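Enoyl-CoA hydratase (Thermus thermophilus, PDB 1WZ8) probably catalyses the reversible addition of water to 2-enoyl-CoA thioesters, as a hexameric member of the crotonase family. Local coordinates at the interface of chains A and B. Sequence-based numbering; all coordinates share one arbitrary frame. Chains: chain A/B, enoyl-CoA hydratase.

The interface of chains A and B. Residues chain A 187-188, 205; chain B 164, 167, 173.
B:Tyr167 lies against A:Ala187 and A:Leu188, and this forms the apolar centre of the patch. Both chain A residues sit over the same face of the phenol ring. The A:Ala187 methyl group covers the root of the ring, with CB 3.7 Å from CB of B:Tyr167. The branched end of A:Leu188 covers the hydroxyl end. Its CD1 is 3.5 Å from CE1 of B:Tyr167, and its CD2 is 3.5 Å from the phenol OH. The two side chains cross at about a right angle. CG of B:Tyr167 is anti to its backbone N (chi1 -180°), which sends the ring from helix 162-171 along the chain A surface. A serine in place of B:Tyr167 removes the ring, which would probably leave a gap under the A:Leu188 methyls and the A:Ala187 CB.

One turn earlier on the same helix, B:Lys164 reaches the backbone of chain A. Its side-chain amine NZ donates to the carbonyl O of A:Ala187 at 2.8 Å. The amine approaches tilted from the carbonyl plane. The bond ties the helix to the residue just before strand 188-190.

At the opposite rim, A:Arg205 of helix 195-207 forms a salt bridge with B:Glu173. The guanidinium NH1 donates to the carboxylate OE1 at 3.0 Å, nearly along the C-O axis. OE1 lies at the guanidinium edge, in its plane. NH2 adds a weak bond to this same oxygen. The steep 76° between the two planes fits an end-on contact through one carboxylate oxygen.

The patch joins two copies of the protein in the hexamer. The whole interface is not an exact two-fold, and here the two chains give different residues. This patch is likely to steady the hexamer, with polar ties on either side of an apolar core.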
# COMPACT_ATOMS: atom_id res chain seq x y z
N ALA A 187 24.44 9.83 -3.60
CA ALA A 187 25.44 8.96 -2.97
C ALA A 187 26.79 9.58 -2.67
O ALA A 187 27.34 9.37 -1.58
CB ALA A 187 25.64 7.71 -3.84
N LEU A 188 27.34 10.31 -3.62
CA LEU A 188 28.65 10.90 -3.44
C LEU A 188 28.75 12.34 -3.90
O LEU A 188 28.10 12.74 -4.86
CB LEU A 188 29.70 10.09 -4.19
CG LEU A 188 29.92 8.62 -3.86
CD1 LEU A 188 30.72 7.98 -4.99
CD2 LEU A 188 30.64 8.47 -2.52
N ARG A 205 32.92 -0.12 -12.09
CA ARG A 205 32.79 -1.10 -11.00
C ARG A 205 31.49 -1.88 -11.13
O ARG A 205 31.46 -3.09 -10.89
CB ARG A 205 32.83 -0.41 -9.63
CG ARG A 205 34.21 -0.01 -9.14
CD ARG A 205 34.15 0.60 -7.74
NE ARG A 205 33.69 -0.36 -6.73
CZ ARG A 205 33.34 -0.02 -5.49
NH1 ARG A 205 33.38 1.25 -5.11
NH2 ARG A 205 32.94 -0.95 -4.63
N LYS B 164 21.67 6.01 -0.56
CA LYS B 164 22.72 5.33 0.19
C LYS B 164 22.51 3.82 0.12
O LYS B 164 23.47 3.06 0.06
CB LYS B 164 22.74 5.84 1.64
CG LYS B 164 23.20 7.30 1.75
CD LYS B 164 24.64 7.45 1.26
CE LYS B 164 25.12 8.89 1.37
NZ LYS B 164 26.57 8.98 1.07
N TYR B 167 23.79 2.70 -3.28
CA TYR B 167 25.23 2.85 -3.35
C TYR B 167 25.98 1.72 -2.63
O TYR B 167 26.86 1.08 -3.21
CB TYR B 167 25.66 4.20 -2.76
CG TYR B 167 27.15 4.44 -2.80
CD1 TYR B 167 27.80 4.74 -3.99
CD2 TYR B 167 27.91 4.35 -1.64
CE1 TYR B 167 29.18 4.93 -4.03
CE2 TYR B 167 29.29 4.54 -1.66
CZ TYR B 167 29.92 4.83 -2.86
OH TYR B 167 31.28 5.02 -2.89
N GLU B 173 29.99 -1.67 -0.95
CA GLU B 173 30.85 -0.69 -0.31
C GLU B 173 30.62 -0.80 1.20
O GLU B 173 29.54 -0.50 1.70
CB GLU B 173 30.49 0.72 -0.81
CG GLU B 173 31.43 1.84 -0.38
CD GLU B 173 32.84 1.67 -0.92
OE1 GLU B 173 32.98 1.24 -2.09
OE2 GLU B 173 33.80 1.98 -0.19